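Local structure of hypothetical protein (Pyrococcus furiosus, 2FZF) at residues L69-L72 with Y73-F77; L139-Y142 with L143-E147; Y158-L161 with L162-E165; E99-K102 with V103-I107. The protein is of unknown function but belongs to the rubrerythrin family, whose ferritin-like relatives commonly hold a diiron centre within a four-helix bundle. All coordinates share one frame; numbering follows the deposited sequence.

Interaction 1. Residues L69-L72 with Y73-F77; sequences LRKL and YSQMF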
loop_
_atom_site.group_PDB
_atom_site.type_symbol
_atom_site.label_atom_id
_atom_site.label_comp_id
_atom_site.label_asym_id
_atom_site.label_seq_id
_atom_site.Cartn_x
_atom_site.Cartn_y
_atom_site.Cartn_z
ATOM N N LEU A 69 -13.275 -13.517 5.328
ATOM C CA LEU A 69 -12.749 -14.784 5.799
ATOM C C LEU A 69 -13.851 -15.659 6.362
ATOM O O LEU A 69 -13.858 -16.863 6.138
ATOM C CB LEU A 69 -11.696 -14.547 6.883
ATOM C CG LEU A 69 -10.328 -14.003 6.490
ATOM C CD1 LEU A 69 -9.542 -13.663 7.729
ATOM C CD2 LEU A 69 -9.604 -15.029 5.663
ATOM N N ARG A 70 -14.780 -15.042 7.092
ATOM C CA ARG A 70 -15.881 -15.768 7.719
ATOM C C ARG A 70 -16.728 -16.414 6.637
ATOM O O ARG A 70 -17.329 -17.473 6.843
ATOM C CB ARG A 70 -16.741 -14.823 8.582
ATOM C CG ARG A 70 -15.906 -13.907 9.478
ATOM C CD ARG A 70 -16.500 -13.584 10.845
ATOM N NE ARG A 70 -16.578 -14.743 11.735
ATOM C CZ ARG A 70 -16.390 -14.704 13.058
ATOM N NH1 ARG A 70 -16.097 -13.561 13.666
ATOM N NH2 ARG A 70 -16.529 -15.812 13.780
ATOM N N LYS A 71 -16.763 -15.771 5.477
ATOM C CA LYS A 71 -17.524 -16.292 4.365
ATOM C C LYS A 71 -16.837 -17.523 3.821
ATOM O O LYS A 71 -17.483 -18.544 3.569
ATOM C CB LYS A 71 -17.662 -15.257 3.248
ATOM C CG LYS A 71 -18.441 -15.815 2.062
ATOM C CD LYS A 71 -18.814 -14.769 1.037
ATOM C CE LYS A 71 -19.485 -15.424 -0.157
ATOM N NZ LYS A 71 -19.936 -14.453 -1.191
ATOM N N LEU A 72 -15.525 -17.430 3.636
ATOM C CA LEU A 72 -14.767 -18.557 3.117
ATOM C C LEU A 72 -14.906 -19.733 4.092
ATOM O O LEU A 72 -15.287 -20.825 3.688
ATOM C CB LEU A 72 -13.288 -18.174 2.950
ATOM C CG LEU A 72 -12.430 -18.928 1.913
ATOM C CD1 LEU A 72 -10.988 -18.515 2.068
ATOM C CD2 LEU A 72 -12.542 -20.418 2.102
ATOM N N TYR A 73 -14.620 -19.499 5.369
ATOM C CA TYR A 73 -14.715 -20.552 6.364
ATOM C C TYR A 73 -16.081 -21.225 6.312
ATOM O O TYR A 73 -16.222 -22.406 6.607
ATOM C CB TYR A 73 -14.456 -19.981 7.759
ATOM C CG TYR A 73 -14.309 -21.028 8.849
ATOM C CD1 TYR A 73 -15.397 -21.829 9.236
ATOM C CD2 TYR A 73 -13.085 -21.208 9.512
ATOM C CE1 TYR A 73 -15.267 -22.779 10.256
ATOM C CE2 TYR A 73 -12.948 -22.153 10.537
ATOM C CZ TYR A 73 -14.043 -22.931 10.902
ATOM O OH TYR A 73 -13.928 -23.843 11.917
ATOM N N SER A 74 -17.086 -20.458 5.923
ATOM C CA SER A 74 -18.457 -20.949 5.815
ATOM C C SER A 74 -18.575 -21.742 4.509
ATOM O O SER A 74 -19.313 -22.720 4.431
ATOM C CB SER A 74 -19.413 -19.749 5.824
ATOM O OG SER A 74 -20.744 -20.129 6.027
ATOM N N GLN A 75 -17.829 -21.316 3.493
ATOM C CA GLN A 75 -17.830 -21.983 2.193
ATOM C C GLN A 75 -17.098 -23.329 2.203
ATOM O O GLN A 75 -17.474 -24.235 1.464
ATOM C CB GLN A 75 -17.208 -21.078 1.119
ATOM C CG GLN A 75 -18.038 -19.838 0.770
ATOM C CD GLN A 75 -17.301 -18.869 -0.155
ATOM O OE1 GLN A 75 -16.223 -18.353 0.184
ATOM N NE2 GLN A 75 -17.883 -18.614 -1.326
ATOM N N MET A 76 -16.064 -23.475 3.030
ATOM C CA MET A 76 -15.329 -24.744 3.070
ATOM C C MET A 76 -15.745 -25.584 4.289
ATOM O O MET A 76 -15.413 -26.768 4.375
ATOM C CB MET A 76 -13.801 -24.483 3.070
ATOM C CG MET A 76 -12.904 -25.592 2.423
ATOM S SD MET A 76 -13.214 -26.009 0.660
ATOM C CE MET A 76 -13.497 -24.415 -0.004
ATOM N N PHE A 77 -16.491 -24.982 5.216
ATOM C CA PHE A 77 -16.941 -25.699 6.413
ATOM C C PHE A 77 -18.389 -25.358 6.760
ATOM O O PHE A 77 -18.685 -24.919 7.872
ATOM C CB PHE A 77 -16.030 -25.366 7.592
ATOM C CG PHE A 77 -14.575 -25.567 7.291
ATOM C CD1 PHE A 77 -14.046 -26.855 7.182
ATOM C CD2 PHE A 77 -13.742 -24.477 7.060
ATOM C CE1 PHE A 77 -12.715 -27.061 6.843
ATOM C CE2 PHE A 77 -12.409 -24.668 6.720
ATOM C CZ PHE A 77 -11.891 -25.970 6.612
#

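Interaction 2. Residues L139-Y142 with L143-E147; sequences LMRY and LADME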
loop_
_atom_site.group_PDB
_atom_site.type_symbol
_atom_site.label_atom_id
_atom_site.label_comp_id
_atom_site.label_asym_id
_atom_site.label_seq_id
_atom_site.Cartn_x
_atom_site.Cartn_y
_atom_site.Cartn_z
ATOM N N LEU A 139 -8.757 -15.357 -3.305
ATOM C CA LEU A 139 -9.093 -14.575 -2.120
ATOM C C LEU A 139 -7.848 -14.416 -1.253
ATOM O O LEU A 139 -7.605 -13.357 -0.675
ATOM C CB LEU A 139 -10.181 -15.279 -1.300
ATOM C CG LEU A 139 -11.642 -14.901 -1.541
ATOM C CD1 LEU A 139 -11.854 -13.464 -1.096
ATOM C CD2 LEU A 139 -12.001 -15.081 -3.013
ATOM N N MET A 140 -7.064 -15.484 -1.160
ATOM C CA MET A 140 -5.846 -15.471 -0.357
ATOM C C MET A 140 -4.841 -14.501 -0.945
ATOM O O MET A 140 -4.251 -13.700 -0.225
ATOM C CB MET A 140 -5.251 -16.872 -0.289
ATOM C CG MET A 140 -5.290 -17.473 1.095
ATOM S SD MET A 140 -6.943 -17.495 1.781
ATOM C CE MET A 140 -6.701 -16.641 3.302
ATOM N N ARG A 141 -4.670 -14.580 -2.261
ATOM C CA ARG A 141 -3.762 -13.718 -3.009
ATOM C C ARG A 141 -4.190 -12.251 -2.837
ATOM O O ARG A 141 -3.362 -11.380 -2.574
ATOM C CB ARG A 141 -3.802 -14.123 -4.490
ATOM C CG ARG A 141 -2.742 -13.483 -5.379
ATOM C CD ARG A 141 -1.353 -14.008 -5.055
ATOM N NE ARG A 141 -0.331 -13.513 -5.975
ATOM C CZ ARG A 141 0.876 -14.060 -6.113
ATOM N NH1 ARG A 141 1.747 -13.549 -6.971
ATOM N NH2 ARG A 141 1.214 -15.128 -5.403
ATOM N N TYR A 142 -5.487 -11.989 -2.985
ATOM C CA TYR A 142 -6.028 -10.638 -2.831
ATOM C C TYR A 142 -5.742 -10.100 -1.428
ATOM O O TYR A 142 -5.322 -8.955 -1.267
ATOM C CB TYR A 142 -7.543 -10.652 -3.090
ATOM C CG TYR A 142 -8.255 -9.358 -2.744
ATOM C CD1 TYR A 142 -8.778 -9.143 -1.464
ATOM C CD2 TYR A 142 -8.371 -8.330 -3.685
ATOM C CE1 TYR A 142 -9.394 -7.937 -1.128
ATOM C CE2 TYR A 142 -8.982 -7.119 -3.361
ATOM C CZ TYR A 142 -9.491 -6.927 -2.082
ATOM O OH TYR A 142 -10.078 -5.725 -1.755
ATOM N N LEU A 143 -5.980 -10.945 -0.425
ATOM C CA LEU A 143 -5.749 -10.590 0.965
ATOM C C LEU A 143 -4.246 -10.326 1.209
ATOM O O LEU A 143 -3.874 -9.317 1.828
ATOM C CB LEU A 143 -6.277 -11.706 1.885
ATOM C CG LEU A 143 -7.803 -11.853 2.026
ATOM C CD1 LEU A 143 -8.154 -13.181 2.687
ATOM C CD2 LEU A 143 -8.356 -10.696 2.833
ATOM N N ALA A 144 -3.394 -11.219 0.705
ATOM C CA ALA A 144 -1.948 -11.073 0.833
ATOM C C ALA A 144 -1.402 -9.783 0.184
ATOM O O ALA A 144 -0.578 -9.082 0.783
ATOM C CB ALA A 144 -1.248 -12.284 0.231
ATOM N N ASP A 145 -1.847 -9.469 -1.033
ATOM C CA ASP A 145 -1.378 -8.260 -1.713
ATOM C C ASP A 145 -1.844 -6.984 -1.020
ATOM O O ASP A 145 -1.103 -5.994 -0.945
ATOM C CB ASP A 145 -1.800 -8.269 -3.187
ATOM C CG ASP A 145 -0.902 -9.171 -4.039
ATOM O OD1 ASP A 145 0.152 -9.621 -3.523
ATOM O OD2 ASP A 145 -1.244 -9.418 -5.218
ATOM N N MET A 146 -3.073 -7.022 -0.516
ATOM C CA MET A 146 -3.643 -5.919 0.234
ATOM C C MET A 146 -2.794 -5.724 1.496
ATOM O O MET A 146 -2.482 -4.603 1.863
ATOM C CB MET A 146 -5.088 -6.242 0.646
ATOM C CG MET A 146 -6.152 -5.983 -0.420
ATOM S SD MET A 146 -6.006 -4.338 -1.148
ATOM C CE MET A 146 -6.331 -3.235 0.270
ATOM N N GLU A 147 -2.438 -6.820 2.162
ATOM C CA GLU A 147 -1.626 -6.745 3.371
ATOM C C GLU A 147 -0.215 -6.255 3.039
ATOM O O GLU A 147 0.361 -5.419 3.738
ATOM C CB GLU A 147 -1.552 -8.119 4.045
ATOM C CG GLU A 147 -2.838 -8.567 4.737
ATOM C CD GLU A 147 -3.202 -7.686 5.920
ATOM O OE1 GLU A 147 -3.705 -6.562 5.709
ATOM O OE2 GLU A 147 -2.970 -8.115 7.071
#

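Interaction 3. Residues Y158-L161 with L162-E165; sequences YELL and LNWE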
loop_
_atom_site.group_PDB
_atom_site.type_symbol
_atom_site.label_atom_id
_atom_site.label_comp_id
_atom_site.label_asym_id
_atom_site.label_seq_id
_atom_site.Cartn_x
_atom_site.Cartn_y
_atom_site.Cartn_z
ATOM N N TYR A 158 6.551 5.215 8.919
ATOM C CA TYR A 158 7.662 4.968 9.828
ATOM C C TYR A 158 8.937 5.671 9.347
ATOM O O TYR A 158 9.712 6.219 10.143
ATOM C CB TYR A 158 7.906 3.465 9.896
ATOM C CG TYR A 158 9.066 3.077 10.762
ATOM C CD1 TYR A 158 9.021 3.276 12.140
ATOM C CD2 TYR A 158 10.201 2.492 10.212
ATOM C CE1 TYR A 158 10.071 2.899 12.943
ATOM C CE2 TYR A 158 11.254 2.112 11.013
ATOM C CZ TYR A 158 11.178 2.313 12.373
ATOM O OH TYR A 158 12.184 1.871 13.181
ATOM N N GLU A 159 9.140 5.636 8.033
ATOM C CA GLU A 159 10.297 6.244 7.373
ATOM C C GLU A 159 10.320 7.768 7.578
ATOM O O GLU A 159 11.349 8.338 7.930
ATOM C CB GLU A 159 10.239 5.909 5.871
ATOM C CG GLU A 159 11.577 5.865 5.131
ATOM C CD GLU A 159 12.518 4.787 5.646
ATOM O OE1 GLU A 159 13.130 4.997 6.715
ATOM O OE2 GLU A 159 12.640 3.737 4.986
ATOM N N LEU A 160 9.174 8.412 7.358
ATOM C CA LEU A 160 9.045 9.855 7.507
ATOM C C LEU A 160 8.933 10.291 8.966
ATOM O O LEU A 160 9.137 11.456 9.292
ATOM C CB LEU A 160 7.829 10.346 6.718
ATOM C CG LEU A 160 8.098 11.392 5.625
ATOM C CD1 LEU A 160 9.386 11.068 4.867
ATOM C CD2 LEU A 160 6.909 11.439 4.671
ATOM N N LEU A 161 8.605 9.358 9.849
ATOM C CA LEU A 161 8.491 9.680 11.263
ATOM C C LEU A 161 9.868 9.728 11.903
ATOM O O LEU A 161 10.018 10.170 13.037
ATOM C CB LEU A 161 7.635 8.637 11.981
ATOM C CG LEU A 161 6.136 8.873 11.921
ATOM C CD1 LEU A 161 5.413 7.732 12.593
ATOM C CD2 LEU A 161 5.810 10.213 12.605
ATOM N N LEU A 162 10.871 9.254 11.173
ATOM C CA LEU A 162 12.246 9.230 11.667
ATOM C C LEU A 162 12.903 10.601 11.567
ATOM O O LEU A 162 13.805 10.932 12.346
ATOM C CB LEU A 162 13.058 8.211 10.873
ATOM C CG LEU A 162 12.671 6.752 11.096
ATOM C CD1 LEU A 162 13.194 5.931 9.935
ATOM C CD2 LEU A 162 13.211 6.245 12.436
ATOM N N ASN A 163 12.453 11.388 10.595
ATOM C CA ASN A 163 12.975 12.737 10.388
ATOM C C ASN A 163 12.534 13.629 11.557
ATOM O O ASN A 163 13.234 14.568 11.936
ATOM C CB ASN A 163 12.442 13.313 9.063
ATOM C CG ASN A 163 12.910 12.524 7.837
ATOM O OD1 ASN A 163 14.108 12.474 7.530
ATOM N ND2 ASN A 163 11.959 11.908 7.131
ATOM N N TRP A 164 11.374 13.305 12.124
ATOM C CA TRP A 164 10.793 14.046 13.236
ATOM C C TRP A 164 11.792 14.362 14.350
ATOM O O TRP A 164 12.005 15.529 14.683
ATOM C CB TRP A 164 9.608 13.268 13.800
ATOM C CG TRP A 164 8.403 14.105 14.104
ATOM C CD1 TRP A 164 8.100 14.715 15.287
ATOM C CD2 TRP A 164 7.317 14.390 13.217
ATOM N NE1 TRP A 164 6.884 15.356 15.195
ATOM C CE2 TRP A 164 6.381 15.173 13.933
ATOM C CE3 TRP A 164 7.039 14.060 11.886
ATOM C CZ2 TRP A 164 5.186 15.630 13.363
ATOM C CZ3 TRP A 164 5.848 14.515 11.316
ATOM C CH2 TRP A 164 4.939 15.290 12.056
ATOM N N GLU A 165 12.400 13.337 14.936
ATOM C CA GLU A 165 13.367 13.584 15.995
ATOM C C GLU A 165 14.807 13.357 15.547
ATOM O O GLU A 165 15.410 14.218 14.905
ATOM C CB GLU A 165 13.072 12.714 17.223
ATOM C CG GLU A 165 11.870 13.147 18.044
ATOM C CD GLU A 165 11.831 12.458 19.403
ATOM O OE1 GLU A 165 11.901 11.210 19.442
ATOM O OE2 GLU A 165 11.728 13.163 20.430
#

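Interaction 4. Residues E99-K102 with V103-I107; sequences ELEK and VQDII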
loop_
_atom_site.group_PDB
_atom_site.type_symbol
_atom_site.label_atom_id
_atom_site.label_comp_id
_atom_site.label_asym_id
_atom_site.label_seq_id
_atom_site.Cartn_x
_atom_site.Cartn_y
_atom_site.Cartn_z
ATOM N N GLU A 99 -2.259 6.920 26.548
ATOM C CA GLU A 99 -2.043 8.158 25.816
ATOM C C GLU A 99 -0.602 8.219 25.308
ATOM O O GLU A 99 0.344 7.919 26.037
ATOM C CB GLU A 99 -2.359 9.359 26.715
ATOM C CG GLU A 99 -3.741 9.275 27.386
ATOM C CD GLU A 99 -4.093 10.509 28.217
ATOM O OE1 GLU A 99 -3.268 10.910 29.073
ATOM O OE2 GLU A 99 -5.201 11.068 28.019
ATOM N N LEU A 100 -0.454 8.585 24.040
ATOM C CA LEU A 100 0.852 8.692 23.404
ATOM C C LEU A 100 1.473 10.018 23.810
ATOM O O LEU A 100 0.980 11.081 23.440
ATOM C CB LEU A 100 0.688 8.611 21.892
ATOM C CG LEU A 100 -0.024 7.312 21.492
ATOM C CD1 LEU A 100 -0.549 7.428 20.080
ATOM C CD2 LEU A 100 0.927 6.124 21.636
ATOM N N GLU A 101 2.565 9.937 24.564
ATOM C CA GLU A 101 3.251 11.112 25.079
ATOM C C GLU A 101 4.387 11.617 24.203
ATOM O O GLU A 101 4.637 12.821 24.106
ATOM C CB GLU A 101 3.808 10.803 26.466
ATOM C CG GLU A 101 2.784 10.304 27.485
ATOM C CD GLU A 101 3.341 9.166 28.333
ATOM O OE1 GLU A 101 2.696 8.783 29.333
ATOM O OE2 GLU A 101 4.428 8.649 27.985
ATOM N N LYS A 102 5.086 10.692 23.572
ATOM C CA LYS A 102 6.206 11.061 22.734
ATOM C C LYS A 102 6.109 10.405 21.379
ATOM O O LYS A 102 5.342 9.466 21.186
ATOM C CB LYS A 102 7.502 10.644 23.421
ATOM C CG LYS A 102 7.332 9.403 24.252
ATOM C CD LYS A 102 8.556 9.112 25.054
ATOM C CE LYS A 102 8.227 8.111 26.119
ATOM N NZ LYS A 102 7.273 8.747 27.049
ATOM N N VAL A 103 6.896 10.918 20.441
ATOM C CA VAL A 103 6.931 10.385 19.090
ATOM C C VAL A 103 7.450 8.945 19.096
ATOM O O VAL A 103 7.068 8.146 18.246
ATOM C CB VAL A 103 7.857 11.224 18.183
ATOM C CG1 VAL A 103 7.778 10.720 16.745
ATOM C CG2 VAL A 103 7.481 12.691 18.265
ATOM N N GLN A 104 8.326 8.612 20.043
ATOM C CA GLN A 104 8.874 7.257 20.098
ATOM C C GLN A 104 7.747 6.218 20.231
ATOM O O GLN A 104 7.782 5.162 19.589
ATOM C CB GLN A 104 9.870 7.125 21.261
ATOM C CG GLN A 104 10.624 5.791 21.320
ATOM C CD GLN A 104 11.210 5.375 19.973
ATOM O OE1 GLN A 104 11.877 6.165 19.296
ATOM N NE2 GLN A 104 10.973 4.120 19.586
ATOM N N ASP A 105 6.751 6.544 21.055
ATOM C CA ASP A 105 5.590 5.694 21.284
ATOM C C ASP A 105 4.825 5.470 19.982
ATOM O O ASP A 105 4.329 4.371 19.732
ATOM C CB ASP A 105 4.674 6.340 22.328
ATOM C CG ASP A 105 5.315 6.412 23.706
ATOM O OD1 ASP A 105 4.863 7.247 24.528
ATOM O OD2 ASP A 105 6.263 5.635 23.966
ATOM N N ILE A 106 4.717 6.514 19.162
ATOM C CA ILE A 106 4.032 6.394 17.878
ATOM C C ILE A 106 4.930 5.523 16.998
ATOM O O ILE A 106 4.441 4.710 16.218
ATOM C CB ILE A 106 3.849 7.775 17.132
ATOM C CG1 ILE A 106 3.399 8.872 18.099
ATOM C CG2 ILE A 106 2.807 7.642 16.017
ATOM C CD1 ILE A 106 2.102 8.585 18.753
ATOM N N ILE A 107 6.244 5.703 17.120
ATOM C CA ILE A 107 7.205 4.930 16.334
ATOM C C ILE A 107 7.074 3.434 16.589
ATOM O O ILE A 107 6.966 2.642 15.658
ATOM C CB ILE A 107 8.657 5.327 16.660
ATOM C CG1 ILE A 107 8.863 6.826 16.406
ATOM C CG2 ILE A 107 9.628 4.491 15.812
ATOM C CD1 ILE A 107 8.656 7.255 14.959
#

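Interaction 1. Residues L69-L72 with Y73-F77
L69 O receives Y73 N at 2.8 Å with an almost straight N-H (178°), a regular alpha-helical bond near the end of helix 63-76. One step further, S74 N divides itself between R70 O and K71 O, and both bonds are weak. K71 O does better, because it also takes Q75 N at 2.8 Å. L72 O is likewise gripped twice, firmly by M76 N at 2.8 Å and weakly by Q75 N. F77, the first residue to leave helical geometry, still turns its N-H back to Y73 O in another weak bond.

The side chains are less tightly engaged. Q75 runs back over the preceding turn, its CG kept beside the backbone N (chi1 -68°) and its chain extended from there, which brings the amide against the K71 aliphatic chain: Q75 NE2 is 3.8 Å from K71 CE, and Q75 OE1 lies 3.3 Å from L72 CA. The R70 guanidinium finds its polar partner one turn earlier, in a salt bridge from NH1 to E66. Within 73-77, the F77 ring brings CD2 over the centre of one face of the Y73 ring, 3.7 Å above its plane, while Y73 itself packs on L25 of helix 21-44. L72 leans instead on K136 of helix 134-164.

Cohesion here therefore rests on the main chain, with mixed i to i+3 and i to i+4 bonding as the helix runs out; the Q75 amide lies against the K71 methylenes at van der Waals distance, adding little polar bonding, and the aromatic pair turns toward the bundle.

Interaction 2. Residues L139-Y142 with L143-E147
Y142 and M146 run side by side and point the same way, with M146 CG set over one face of the tyrosine ring, offset toward its rim. That CH-pi contact measures 4.0 Å from CG to the ring centroid, and the sulfur follows obliquely at 4.9 Å from M146 SD to the centroid of Y142, a Met-aromatic contact. The methionine gets there because its CG is anti to the carbonyl carbon (chi1 -83°) and its chain bends twice beyond. On another side of the helix M140 reaches across L143, CE 3.8 Å from L143 CD1. R141 and D145 are near neighbours in charge: R141 NE is 4.3 Å from D145 OD2, which lies well out of the guanidinium plane. Each has a weak, long ion pair elsewhere, R141 with E128 and D145 with R155 of the second subunit.

Regular backbone bonds fix these spacings, M146 N to Y142 O at 3.1 Å among them. Further out, the second subunit takes over: Y142 OH is hydrogen-bonded to both K54 and E157 of that chain, and L160 of the same chain packs on the ring. Putting a phenylalanine in place of Y142 would probably keep the methionine contact but leave K54 and E157 of the second subunit without their shared hydroxyl partner.

L143 meets H65 and L69 of helix 63-76, and M140 meets Y124 and L127 of helix 103-129. E147 lies close to E62, E117 and H65, a grouping of carboxylates and a histidine that may correspond to the diiron site of ferritin-like four-helix bundles.

Interaction 3. Residues Y158-L161 with L162-E165
L162 N reaches back three residues to E159 O at 3.4 Å, a weak bond. The last turn of helix 134-164, the closing helix of this ferritin-like bundle, is kinked here: the N atoms of L162 and N163 lack firm bonds to the turn before. L161 N to Y158 O is weak as well, so the helix reaches its end loosely bonded.

The side chains do much of the joining. L162 lies back along the preceding turn, its CG anti to the carbonyl carbon (chi1 -68°), which sends CD1 toward Y158 and E159: it is 4.4 Å from Y158 CE2 and 3.4 Å from E159 OE1. The carboxylate has company elsewhere, a long and weak ion pair from E159 to R141 of the second subunit. N163 reaches across L160, its amide ND2 3.5 Å from the L160 methyl CD1, with L160 O close by.

Several of these residues meet the second subunit: R138 of that chain packs on E159, L162 and N163, and its Y142 on L160. Toward its own chain the helix turns Y158 and L161 onto I107 of helix 103-129, and W164 onto V103. Within 158-165, L160 O lies at the edge of the indole, near the ring plane, and W164 CB stands 3.2 Å from L161 O. The indole's nearest side-chain neighbour in 158-161 is L161, its methyl CD2 4.1 Å from W164 CE3 on the six-membered ring.

Interaction 4. Residues E99-K102 with V103-I107
K102 and D105 cross obliquely at the start of helix 103-129, the lysine passing over the carboxylate, with a bend at its last torsion (chi4 -65°). K102 CG is 3.3 Å from D105 OD1, so aliphatic carbon makes the nearer contact, while K102 NZ to D105 OD1 is a long salt bridge of 3.8 Å. K102 NZ makes its shorter salt bridge to E101 OE2, at 3.0 Å, met nearly end-on to the C-O bond. One lysine thus sits between two acids whose carboxylate planes stand 55° apart, E101 OE2 and D105 OD1 being 3.8 Å from each other; its charge probably eases their repulsion.

D105 faces the loop with CG beside its backbone N (chi1 -66°), and its N-H gives a weak bond to K102 O. L100 slides past the aspartate in the opposite direction, CD2 against D105 CB at 3.8 Å, and lies crosswise to I106. Replacing D105 by an alanine would probably cost K102 its second acidic neighbour in this network and leave the lysine tip freer to swing.

Around this, L100 rests on K45 and I106 on I46 in the loop after helix 21-44, while V103 and I107 face W164, Y158 and L161 of helix 134-164.

How the interactions relate
All four contacts are local, so none closes a long loop and none nest or cross; they follow one another along the chain. Interaction 1 comes first, at the end of helix 63-76. Interaction 4 then marks the passage from the long connection into helix 103-129, and interactions 2 and 3 lie early and late on helix 134-164, their centres about 28 Å apart. They form two touching pairs: interaction 1 touches interaction 2 through L69 against M140 and L143, and interaction 4 touches interaction 3 through I107 and V103. Interactions 2 and 3 both also meet the second subunit.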